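Local coordinates for receptor-type adenylate cyclase GRESAG 4.3 (Trypanosoma brucei, PDB 1FX4), which catalyses, through its class III catalytic domain and with magnesium, the conversion of ATP to cyclic AMP and diphosphate, and could act as a receptor for an unknown ligand, at residues D19-T24 against V170-Q175; I66-K69 against A73-Q76; E97-F102 against N130-R135; A181-L186 against R212-N217. One frame throughout, in Å; residues are numbered along the deposited sequence.

The four contacts sit around one mixed sheet of the cyclase catalytic domain. Contacts 1 and 3, their centres about 9 Å apart, share the neighbouring strands 13-20 and 134-141, and contact 3 adds helix 94-109. They meet through probable hydrogen bonds of the Glu21 backbone to Arg133 and to the Tyr99 hydroxyl. Contact 2 joins strand 63-68, next to 13-20, to helix 71-87. Contact 4 lies farther along the sheet, between helix 180-185 and strand 211-216. Contacts 2 and 4, with centres about 13 Å apart, touch where Val75 packs on Leu186 and Leu216. Along the chain, contacts 2 and 3 fall inside the long loop closed by contact 1, and contact 4 follows. Contact 1 holds the magnesium ligand Asp19, and contact 3 lies next to it.

Contact 1 (D19-T24 against V170-Q175); sequences DIESST and VANGGQ. With MG (magnesium ion), chain B.
Glu21 and Gly173 meet where two type II beta turns face each other beside the metal site of the class III cyclase fold, the first at the end of strand 13-20 and the second in the loop before strand 176-179. Asp19, still on the strand, belongs to the metal site: its OD1 binds the magnesium ion at 2.3 Å, and Asp62 completes the protein part of the site. The other oxygen, Asp19 OD2, accepts a hydrogen bond from a magnesium-bound water at 2.7 Å, so both carboxylate oxygens serve the metal shell. Ile20 begins the turn that swings the chain from strand to helix 23-29. Glu21 follows at its second position, its CG anti to the backbone N (chi1 -174°) and the chain extended, which carries the carboxylate across to residues 172-175. There OE1 of Glu21 accepts a hydrogen bond from the backbone N of Gly173 at 2.8 Å, with an N-H...O angle of 151°. The donor stands above the carboxylate plane, 75° out of it, while Glu21 CB lies 3.7 Å from Gly173 CA. A water 3.1 Å from Glu21 OE2 and 2.8 Å from Gly173 O lies between the same two residues. Ser23 then opens the helix and turns back to the metal: its OG is hydrogen-bonded to a magnesium-bound water at 3.0 Å.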
loop_
_atom_site.group_PDB
_atom_site.type_symbol
_atom_site.label_atom_id
_atom_site.label_comp_id
_atom_site.label_asym_id
_atom_site.label_seq_id
_atom_site.Cartn_x
_atom_site.Cartn_y
_atom_site.Cartn_z
ATOM N N ASP A 19 -6.085 8.349 4.752
ATOM C CA ASP A 19 -5.825 8.223 3.339
ATOM C C ASP A 19 -6.240 9.519 2.683
ATOM O O ASP A 19 -7.113 10.224 3.199
ATOM C CB ASP A 19 -6.562 7.041 2.720
ATOM C CG ASP A 19 -5.820 6.473 1.517
ATOM O OD1 ASP A 19 -4.871 7.120 1.038
ATOM O OD2 ASP A 19 -6.166 5.368 1.063
ATOM N N ILE A 20 -5.595 9.849 1.572
ATOM C CA ILE A 20 -5.929 11.063 0.857
ATOM C C ILE A 20 -7.088 10.737 -0.071
ATOM O O ILE A 20 -6.998 9.818 -0.899
ATOM C CB ILE A 20 -4.750 11.581 0.032
ATOM C CG1 ILE A 20 -3.596 11.981 0.961
ATOM C CG2 ILE A 20 -5.182 12.797 -0.788
ATOM C CD1 ILE A 20 -2.402 12.512 0.197
ATOM N N GLU A 21 -8.178 11.472 0.084
ATOM C CA GLU A 21 -9.325 11.225 -0.760
ATOM C C GLU A 21 -9.000 11.568 -2.204
ATOM O O GLU A 21 -8.363 12.586 -2.489
ATOM C CB GLU A 21 -10.533 12.036 -0.307
ATOM C CG GLU A 21 -11.773 11.661 -1.097
ATOM C CD GLU A 21 -12.992 12.429 -0.688
ATOM O OE1 GLU A 21 -13.894 11.811 -0.088
ATOM O OE2 GLU A 21 -13.056 13.645 -0.967
ATOM N N SER A 22 -9.387 10.669 -3.106
ATOM C CA SER A 22 -9.181 10.870 -4.544
ATOM C C SER A 22 -7.747 11.129 -4.946
ATOM O O SER A 22 -7.511 11.817 -5.939
ATOM C CB SER A 22 -10.013 12.058 -5.028
ATOM O OG SER A 22 -11.376 11.754 -4.965
ATOM N N SER A 23 -6.782 10.571 -4.223
ATOM C CA SER A 23 -5.396 10.838 -4.588
ATOM C C SER A 23 -5.045 10.321 -5.981
ATOM O O SER A 23 -4.285 10.948 -6.705
ATOM C CB SER A 23 -4.416 10.299 -3.549
ATOM O OG SER A 23 -4.464 8.895 -3.448
ATOM N N THR A 24 -5.613 9.185 -6.357
ATOM C CA THR A 24 -5.332 8.631 -7.679
ATOM C C THR A 24 -5.743 9.624 -8.771
ATOM O O THR A 24 -4.943 9.970 -9.639
ATOM C CB THR A 24 -6.037 7.281 -7.848
ATOM O OG1 THR A 24 -5.504 6.370 -6.885
ATOM C CG2 THR A 24 -5.789 6.718 -9.222
ATOM N N VAL A 170 -14.732 3.985 5.079
ATOM C CA VAL A 170 -16.055 4.564 4.882
ATOM C C VAL A 170 -16.105 6.082 5.128
ATOM O O VAL A 170 -17.103 6.738 4.814
ATOM C CB VAL A 170 -17.141 3.840 5.710
ATOM C CG1 VAL A 170 -17.104 2.336 5.413
ATOM C CG2 VAL A 170 -16.958 4.094 7.198
ATOM N N ALA A 171 -15.029 6.637 5.683
ATOM C CA ALA A 171 -14.982 8.072 5.937
ATOM C C ALA A 171 -14.702 8.813 4.637
ATOM O O ALA A 171 -14.028 8.297 3.747
ATOM C CB ALA A 171 -13.903 8.404 6.973
ATOM N N ASN A 172 -15.264 10.007 4.526
ATOM C CA ASN A 172 -15.061 10.856 3.370
ATOM C C ASN A 172 -13.849 11.731 3.600
ATOM O O ASN A 172 -13.310 11.774 4.706
ATOM C CB ASN A 172 -16.281 11.730 3.164
ATOM C CG ASN A 172 -17.451 10.940 2.685
ATOM O OD1 ASN A 172 -17.491 10.543 1.525
ATOM N ND2 ASN A 172 -18.383 10.642 3.583
ATOM N N GLY A 173 -13.412 12.417 2.553
ATOM C CA GLY A 173 -12.261 13.289 2.682
ATOM C C GLY A 173 -12.608 14.421 3.633
ATOM O O GLY A 173 -13.679 15.020 3.532
ATOM N N GLY A 174 -11.709 14.698 4.571
ATOM C CA GLY A 174 -11.942 15.761 5.541
ATOM C C GLY A 174 -12.795 15.320 6.716
ATOM O O GLY A 174 -13.085 16.113 7.620
ATOM N N GLN A 175 -13.185 14.050 6.725
ATOM C CA GLN A 175 -14.024 13.504 7.791
ATOM C C GLN A 175 -13.224 12.607 8.737
ATOM O O GLN A 175 -12.280 11.915 8.324
ATOM C CB GLN A 175 -15.192 12.715 7.184
ATOM C CG GLN A 175 -16.323 12.371 8.145
ATOM C CD GLN A 175 -17.522 11.716 7.438
ATOM O OE1 GLN A 175 -18.677 11.823 7.897
ATOM N NE2 GLN A 175 -17.259 11.045 6.328
HETATM MG MG MG B . -4.175 6.068 -0.875
HETATM O O HOH W 1 -5.899 4.426 -1.448
HETATM O O HOH W 2 -6.097 7.494 -1.420
HETATM O O HOH W 3 -14.623 15.458 0.953
HETATM O O HOH W 4 -16.206 12.860 -0.149
HETATM O O HOH W 5 -3.056 4.059 0.093
#

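Contact 2 (I66-K69 against A73-Q76)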
loop_
_atom_site.group_PDB
_atom_site.type_symbol
_atom_site.label_atom_id
_atom_site.label_comp_id
_atom_site.label_asym_id
_atom_site.label_seq_id
_atom_site.Cartn_x
_atom_site.Cartn_y
_atom_site.Cartn_z
ATOM N N ILE A 66 -1.387 4.639 12.171
ATOM C CA ILE A 66 -0.806 5.187 13.391
ATOM C C ILE A 66 -1.387 4.476 14.605
ATOM O O ILE A 66 -2.577 4.153 14.630
ATOM C CB ILE A 66 -1.117 6.712 13.464
ATOM C CG1 ILE A 66 -0.548 7.422 12.226
ATOM C CG2 ILE A 66 -0.523 7.327 14.722
ATOM C CD1 ILE A 66 -1.097 8.823 12.005
ATOM N N ALA A 67 -0.534 4.200 15.591
ATOM C CA ALA A 67 -0.973 3.541 16.815
ATOM C C ALA A 67 -0.727 4.497 17.971
ATOM O O ALA A 67 0.211 5.288 17.932
ATOM C CB ALA A 67 -0.198 2.241 17.035
ATOM N N SER A 68 -1.565 4.409 18.999
ATOM C CA SER A 68 -1.440 5.278 20.163
ATOM C C SER A 68 -1.776 4.519 21.435
ATOM O O SER A 68 -2.691 3.702 21.454
ATOM C CB SER A 68 -2.386 6.476 20.025
ATOM O OG SER A 68 -2.332 7.324 21.165
ATOM N N LYS A 69 -1.014 4.780 22.496
ATOM C CA LYS A 69 -1.249 4.147 23.791
ATOM C C LYS A 69 -2.412 4.872 24.469
ATOM O O LYS A 69 -2.998 4.373 25.426
ATOM C CB LYS A 69 -0.003 4.277 24.685
ATOM C CG LYS A 69 1.211 3.511 24.217
ATOM C CD LYS A 69 2.398 3.773 25.140
ATOM C CE LYS A 69 3.621 3.003 24.669
ATOM N NZ LYS A 69 4.844 3.347 25.455
ATOM N N ALA A 73 -5.123 11.041 22.788
ATOM C CA ALA A 73 -4.034 11.585 21.973
ATOM C C ALA A 73 -4.333 11.293 20.497
ATOM O O ALA A 73 -4.046 12.105 19.613
ATOM C CB ALA A 73 -2.713 10.952 22.372
ATOM N N ALA A 74 -4.938 10.140 20.247
ATOM C CA ALA A 74 -5.287 9.750 18.878
ATOM C C ALA A 74 -6.342 10.680 18.304
ATOM O O ALA A 74 -6.257 11.105 17.152
ATOM C CB ALA A 74 -5.780 8.329 18.854
ATOM N N VAL A 75 -7.327 11.016 19.125
ATOM C CA VAL A 75 -8.404 11.901 18.712
ATOM C C VAL A 75 -7.892 13.324 18.501
ATOM O O VAL A 75 -8.278 13.993 17.538
ATOM C CB VAL A 75 -9.578 11.845 19.725
ATOM C CG1 VAL A 75 -10.643 12.859 19.369
ATOM C CG2 VAL A 75 -10.172 10.456 19.724
ATOM N N GLN A 76 -7.006 13.780 19.386
ATOM C CA GLN A 76 -6.419 15.113 19.255
ATOM C C GLN A 76 -5.630 15.186 17.955
ATOM O O GLN A 76 -5.691 16.184 17.236
ATOM C CB GLN A 76 -5.441 15.404 20.390
ATOM C CG GLN A 76 -6.057 15.657 21.741
ATOM C CD GLN A 76 -4.977 15.887 22.786
ATOM O OE1 GLN A 76 -4.269 14.957 23.179
ATOM N NE2 GLN A 76 -4.807 17.134 23.197
#
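Ala73 meets Ser68 in the first turns of helix 71-87, where its CB comes 3.8 Å from Ser68 OG. This is a methyl beside a hydroxyl rather than a polar bond. The hydroxyl has its own partner nearby, being hydrogen-bonded to the backbone O of Ser70 in the short connection between strand and helix. The side chain of Ser70 is occupied as well, since its OG is paired with the backbone N of Ala73. At Ala74 the helix is nearest the strand, the CA atoms of Ala74 and Ser68 being 6.0 Å apart. Here two carbons touch, Ala74 CB and Ser68 CB at 4.0 Å, each CB directed at the other segment. Ser68 OG stands anti to its own backbone nitrogen (chi1 178°), which places it toward the start of the helix, 3.9 Å from Ala74 N. The strand and helix belong to the ferredoxin-like core of class III cyclases, a beta-alpha-beta-beta-alpha-beta plan that carries extra helices in this chain: helix 71-87 comes straight after strand 63-68 and lies against the sheet. Consistent with the close approach, the residues that meet at this tight connection are serine and alanine. The methyl of Ala74 also rests on Thr14 and Ile16 of the adjacent strand 13-20.

Contact 3 (E97-F102 against N130-R135); sequences ESYREF and NGLRVR
Helix 94-109 lies against the loop entering strand 134-141 through a stacked tyrosine-arginine pair, in which Tyr99 reaches from the helix to Arg133. The arginine heads back along the tyrosine toward its CB, and its aliphatic part covers the middle of the ring: Arg133 CD sits over the face, 3.7 Å from the centroid of Tyr99, in a CH-pi contact only 5° off the ring normal. The guanidinium stacks roughly parallel to the ring, with planes 17° apart and centres 4.5 Å apart, but is displaced beyond CG and over CB. There Arg133 NE comes 3.5 Å from Tyr99 CG, and Arg133 NH2 lies 3.5 Å from Tyr99 CB. The arginine chain is extended from CG to NE, which lays it along the ring instead of folding it away. At the other end of the tyrosine, the backbone N of Arg133 donates to Tyr99 OH at 2.9 Å, with an N-H...O angle of 167°. The same hydroxyl is hydrogen-bonded to the backbone O of Glu21, so the ring is fixed at its phenolic end as well as over its face. Arg133 is gripped beyond the stack by a salt bridge to Glu103, hydrogen bonds to Tyr125 and Thr117, and a cation-pi contact with Trp129. The result is a guanidinium-aromatic stack with a CH-pi contact, joining helix 94-109 to the start of strand 134-141 in the class III cyclase catalytic domain.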
loop_
_atom_site.group_PDB
_atom_site.type_symbol
_atom_site.label_atom_id
_atom_site.label_comp_id
_atom_site.label_asym_id
_atom_site.label_seq_id
_atom_site.Cartn_x
_atom_site.Cartn_y
_atom_site.Cartn_z
ATOM N N GLU A 97 -10.177 22.803 -6.836
ATOM C CA GLU A 97 -10.961 22.834 -8.063
ATOM C C GLU A 97 -11.258 21.401 -8.482
ATOM O O GLU A 97 -12.398 21.078 -8.847
ATOM C CB GLU A 97 -10.198 23.553 -9.164
ATOM C CG GLU A 97 -9.901 24.983 -8.840
ATOM C CD GLU A 97 -9.372 25.722 -10.040
ATOM O OE1 GLU A 97 -10.103 25.779 -11.062
ATOM O OE2 GLU A 97 -8.229 26.233 -9.968
ATOM N N SER A 98 -10.242 20.536 -8.404
ATOM C CA SER A 98 -10.428 19.139 -8.762
ATOM C C SER A 98 -11.437 18.471 -7.835
ATOM O O SER A 98 -12.334 17.783 -8.300
ATOM C CB SER A 98 -9.106 18.383 -8.752
ATOM O OG SER A 98 -8.312 18.748 -9.864
ATOM N N TYR A 99 -11.321 18.691 -6.523
ATOM C CA TYR A 99 -12.279 18.080 -5.599
ATOM C C TYR A 99 -13.704 18.497 -5.947
ATOM O O TYR A 99 -14.614 17.671 -5.921
ATOM C CB TYR A 99 -11.987 18.453 -4.142
ATOM C CG TYR A 99 -10.934 17.598 -3.498
ATOM C CD1 TYR A 99 -9.768 18.166 -2.999
ATOM C CD2 TYR A 99 -11.109 16.218 -3.378
ATOM C CE1 TYR A 99 -8.788 17.391 -2.387
ATOM C CE2 TYR A 99 -10.126 15.421 -2.761
ATOM C CZ TYR A 99 -8.972 16.023 -2.271
ATOM O OH TYR A 99 -8.000 15.261 -1.675
ATOM N N ARG A 100 -13.894 19.772 -6.283
ATOM C CA ARG A 100 -15.231 20.236 -6.630
ATOM C C ARG A 100 -15.713 19.568 -7.927
ATOM O O ARG A 100 -16.848 19.106 -7.995
ATOM C CB ARG A 100 -15.280 21.761 -6.692
ATOM C CG ARG A 100 -15.204 22.393 -5.292
ATOM C CD ARG A 100 -15.502 23.876 -5.316
ATOM N NE ARG A 100 -14.635 24.592 -6.242
ATOM C CZ ARG A 100 -13.470 25.139 -5.908
ATOM N NH1 ARG A 100 -13.018 25.058 -4.660
ATOM N NH2 ARG A 100 -12.757 25.772 -6.824
ATOM N N GLU A 101 -14.812 19.419 -8.899
ATOM C CA GLU A 101 -15.144 18.752 -10.166
ATOM C C GLU A 101 -15.564 17.299 -9.915
ATOM O O GLU A 101 -16.533 16.820 -10.497
ATOM C CB GLU A 101 -13.938 18.729 -11.102
ATOM C CG GLU A 101 -13.579 20.030 -11.768
ATOM C CD GLU A 101 -12.329 19.884 -12.622
ATOM O OE1 GLU A 101 -11.464 20.794 -12.586
ATOM O OE2 GLU A 101 -12.199 18.837 -13.303
ATOM N N PHE A 102 -14.815 16.592 -9.070
ATOM C CA PHE A 102 -15.122 15.192 -8.765
ATOM C C PHE A 102 -16.532 15.046 -8.202
ATOM O O PHE A 102 -17.247 14.102 -8.540
ATOM C CB PHE A 102 -14.102 14.591 -7.779
ATOM C CG PHE A 102 -12.673 14.622 -8.270
ATOM C CD1 PHE A 102 -11.618 14.589 -7.358
ATOM C CD2 PHE A 102 -12.375 14.705 -9.626
ATOM C CE1 PHE A 102 -10.296 14.642 -7.786
ATOM C CE2 PHE A 102 -11.052 14.761 -10.069
ATOM C CZ PHE A 102 -10.011 14.730 -9.151
ATOM N N ASN A 130 -9.655 23.383 2.029
ATOM C CA ASN A 130 -8.444 23.907 1.434
ATOM C C ASN A 130 -7.371 22.822 1.346
ATOM O O ASN A 130 -6.936 22.292 2.365
ATOM C CB ASN A 130 -7.903 25.073 2.275
ATOM C CG ASN A 130 -6.572 25.586 1.774
ATOM O OD1 ASN A 130 -6.362 25.744 0.571
ATOM N ND2 ASN A 130 -5.657 25.839 2.697
ATOM N N GLY A 131 -6.966 22.487 0.126
ATOM C CA GLY A 131 -5.916 21.495 -0.072
ATOM C C GLY A 131 -6.332 20.039 -0.050
ATOM O O GLY A 131 -7.486 19.709 -0.280
ATOM N N LEU A 132 -5.367 19.163 0.212
ATOM C CA LEU A 132 -5.628 17.727 0.265
ATOM C C LEU A 132 -6.656 17.359 1.327
ATOM O O LEU A 132 -6.622 17.876 2.452
ATOM C CB LEU A 132 -4.325 16.955 0.516
ATOM C CG LEU A 132 -3.300 16.980 -0.615
ATOM C CD1 LEU A 132 -2.021 16.232 -0.178
ATOM C CD2 LEU A 132 -3.911 16.337 -1.869
ATOM N N ARG A 133 -7.597 16.492 0.964
ATOM C CA ARG A 133 -8.621 16.053 1.908
ATOM C C ARG A 133 -8.277 14.661 2.418
ATOM O O ARG A 133 -8.219 13.693 1.642
ATOM C CB ARG A 133 -10.006 16.054 1.270
ATOM C CG ARG A 133 -10.468 17.430 0.843
ATOM C CD ARG A 133 -11.861 17.336 0.244
ATOM N NE ARG A 133 -12.264 18.585 -0.392
ATOM C CZ ARG A 133 -13.482 18.812 -0.874
ATOM N NH1 ARG A 133 -14.417 17.870 -0.789
ATOM N NH2 ARG A 133 -13.753 19.965 -1.477
ATOM N N VAL A 134 -8.084 14.564 3.727
ATOM C CA VAL A 134 -7.707 13.314 4.365
ATOM C C VAL A 134 -8.868 12.677 5.107
ATOM O O VAL A 134 -9.548 13.336 5.882
ATOM C CB VAL A 134 -6.512 13.553 5.356
ATOM C CG1 VAL A 134 -6.047 12.244 5.985
ATOM C CG2 VAL A 134 -5.352 14.198 4.609
ATOM N N ARG A 135 -9.134 11.406 4.828
ATOM C CA ARG A 135 -10.186 10.691 5.534
ATOM C C ARG A 135 -9.486 10.000 6.685
ATOM O O ARG A 135 -8.349 9.534 6.547
ATOM C CB ARG A 135 -10.897 9.677 4.634
ATOM C CG ARG A 135 -10.064 8.524 4.204
ATOM C CD ARG A 135 -10.919 7.503 3.429
ATOM N NE ARG A 135 -11.242 7.971 2.101
ATOM C CZ ARG A 135 -10.741 7.449 0.985
ATOM N NH1 ARG A 135 -9.890 6.425 1.031
ATOM N NH2 ARG A 135 -11.087 7.961 -0.179
#

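Contact 4 (A181-L186 against R212-N217); sequences AAYMSL and RMYQLN
An offset stack of two tyrosines near the surface joins helix 180-185 to strand 211-216, away from the metal site and toward one edge of the seven-stranded sheet of the catalytic domain. That strand runs antiparallel between strands 176-179 and 196-202, and the helix follows directly after strand 176-179, so the pair bridges a strand and the helix that comes off its neighbour. The rings of Tyr183 and Tyr214 lie nearly face to face, planes 21° apart, with centroids 4.5 Å apart. They are displaced so that CD2 of Tyr183 stands 3.6 Å above the plane of Tyr214, over the middle of that ring. Although the ring planes stay nearly parallel, the CB-to-OH axes of the two tyrosines run roughly perpendicular. With CG anti to its nitrogen (chi1 -175°), Tyr183 turns its ring toward strand 211-216. Tyr214 also packs on Val196 and Thr198 of the outer strand. Within the helix, Ser185 OG donates a hydrogen bond to the backbone O of Ala181 at 2.6 Å. Across the stack the nearest approach is between Tyr183 CD2 and Tyr214 CD2, 3.7 Å apart, and Tyr183 CB also comes within 4.0 Å of Tyr214 CD1.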
loop_
_atom_site.group_PDB
_atom_site.type_symbol
_atom_site.label_atom_id
_atom_site.label_comp_id
_atom_site.label_asym_id
_atom_site.label_seq_id
_atom_site.Cartn_x
_atom_site.Cartn_y
_atom_site.Cartn_z
ATOM N N ALA A 181 -16.389 2.057 20.145
ATOM C CA ALA A 181 -15.323 1.595 21.026
ATOM C C ALA A 181 -14.259 2.658 21.285
ATOM O O ALA A 181 -13.819 2.824 22.414
ATOM C CB ALA A 181 -14.696 0.324 20.485
ATOM N N ALA A 182 -13.848 3.379 20.245
ATOM C CA ALA A 182 -12.853 4.431 20.386
ATOM C C ALA A 182 -13.452 5.583 21.183
ATOM O O ALA A 182 -12.867 6.047 22.148
ATOM C CB ALA A 182 -12.412 4.931 19.013
ATOM N N TYR A 183 -14.639 6.018 20.770
ATOM C CA TYR A 183 -15.328 7.122 21.428
ATOM C C TYR A 183 -15.509 6.842 22.923
ATOM O O TYR A 183 -15.206 7.702 23.756
ATOM C CB TYR A 183 -16.692 7.355 20.765
ATOM C CG TYR A 183 -17.451 8.552 21.292
ATOM C CD1 TYR A 183 -16.867 9.815 21.315
ATOM C CD2 TYR A 183 -18.768 8.422 21.739
ATOM C CE1 TYR A 183 -17.584 10.936 21.768
ATOM C CE2 TYR A 183 -19.486 9.527 22.198
ATOM C CZ TYR A 183 -18.888 10.775 22.207
ATOM O OH TYR A 183 -19.592 11.860 22.669
ATOM N N MET A 184 -15.945 5.627 23.257
ATOM C CA MET A 184 -16.154 5.276 24.655
ATOM C C MET A 184 -14.876 4.921 25.421
ATOM O O MET A 184 -14.914 4.718 26.635
ATOM C CB MET A 184 -17.220 4.185 24.795
ATOM C CG MET A 184 -18.602 4.626 24.336
ATOM S SD MET A 184 -19.132 6.269 24.974
ATOM C CE MET A 184 -19.646 5.803 26.639
ATOM N N SER A 185 -13.750 4.846 24.710
ATOM C CA SER A 185 -12.455 4.561 25.328
ATOM C C SER A 185 -11.967 5.836 25.985
ATOM O O SER A 185 -11.100 5.812 26.857
ATOM C CB SER A 185 -11.430 4.104 24.287
ATOM O OG SER A 185 -11.702 2.782 23.870
ATOM N N LEU A 186 -12.478 6.962 25.498
ATOM C CA LEU A 186 -12.121 8.255 26.053
ATOM C C LEU A 186 -12.852 8.369 27.379
ATOM O O LEU A 186 -13.870 7.713 27.590
ATOM C CB LEU A 186 -12.614 9.376 25.140
ATOM C CG LEU A 186 -12.054 9.442 23.729
ATOM C CD1 LEU A 186 -12.877 10.430 22.914
ATOM C CD2 LEU A 186 -10.611 9.868 23.783
ATOM N N ARG A 212 -21.630 1.425 15.459
ATOM C CA ARG A 212 -22.070 2.794 15.692
ATOM C C ARG A 212 -20.886 3.705 15.437
ATOM O O ARG A 212 -19.819 3.544 16.028
ATOM C CB ARG A 212 -22.603 2.974 17.107
ATOM C CG ARG A 212 -23.930 2.291 17.307
ATOM C CD ARG A 212 -23.958 1.582 18.639
ATOM N NE ARG A 212 -24.194 2.501 19.744
ATOM C CZ ARG A 212 -24.014 2.184 21.021
ATOM N NH1 ARG A 212 -23.580 0.974 21.352
ATOM N NH2 ARG A 212 -24.301 3.065 21.970
ATOM N N MET A 213 -21.101 4.669 14.555
ATOM C CA MET A 213 -20.066 5.602 14.143
ATOM C C MET A 213 -20.284 7.005 14.725
ATOM O O MET A 213 -21.430 7.468 14.839
ATOM C CB MET A 213 -20.070 5.644 12.607
ATOM C CG MET A 213 -18.722 5.461 11.937
ATOM S SD MET A 213 -17.708 4.105 12.518
ATOM C CE MET A 213 -17.732 2.970 11.144
ATOM N N TYR A 214 -19.180 7.656 15.104
ATOM C CA TYR A 214 -19.197 9.011 15.658
ATOM C C TYR A 214 -18.280 9.913 14.849
ATOM O O TYR A 214 -17.105 9.597 14.668
ATOM C CB TYR A 214 -18.745 9.008 17.118
ATOM C CG TYR A 214 -19.707 8.255 17.990
ATOM C CD1 TYR A 214 -19.633 6.872 18.100
ATOM C CD2 TYR A 214 -20.752 8.919 18.629
ATOM C CE1 TYR A 214 -20.584 6.162 18.815
ATOM C CE2 TYR A 214 -21.706 8.221 19.348
ATOM C CZ TYR A 214 -21.620 6.845 19.432
ATOM O OH TYR A 214 -22.587 6.148 20.110
ATOM N N GLN A 215 -18.827 11.031 14.371
ATOM C CA GLN A 215 -18.075 11.988 13.574
ATOM C C GLN A 215 -17.487 13.065 14.454
ATOM O O GLN A 215 -18.221 13.769 15.143
ATOM C CB GLN A 215 -18.988 12.618 12.524
ATOM C CG GLN A 215 -18.393 13.756 11.733
ATOM C CD GLN A 215 -19.423 14.360 10.777
ATOM O OE1 GLN A 215 -19.855 15.507 10.934
ATOM N NE2 GLN A 215 -19.831 13.583 9.805
ATOM N N LEU A 216 -16.163 13.173 14.437
ATOM C CA LEU A 216 -15.458 14.187 15.205
ATOM C C LEU A 216 -15.486 15.431 14.321
ATOM O O LEU A 216 -14.893 15.448 13.234
ATOM C CB LEU A 216 -14.009 13.757 15.460
ATOM C CG LEU A 216 -13.097 14.773 16.157
ATOM C CD1 LEU A 216 -13.598 15.031 17.576
ATOM C CD2 LEU A 216 -11.652 14.266 16.179
ATOM N N ASN A 217 -16.188 16.461 14.785
ATOM C CA ASN A 217 -16.311 17.708 14.030
ATOM C C ASN A 217 -15.082 18.598 14.206
ATOM O O ASN A 217 -15.156 19.669 14.810
ATOM C CB ASN A 217 -17.574 18.439 14.467
ATOM C CG ASN A 217 -18.811 17.604 14.266
ATOM O OD1 ASN A 217 -19.718 17.580 15.119
ATOM N ND2 ASN A 217 -18.867 16.912 13.133
#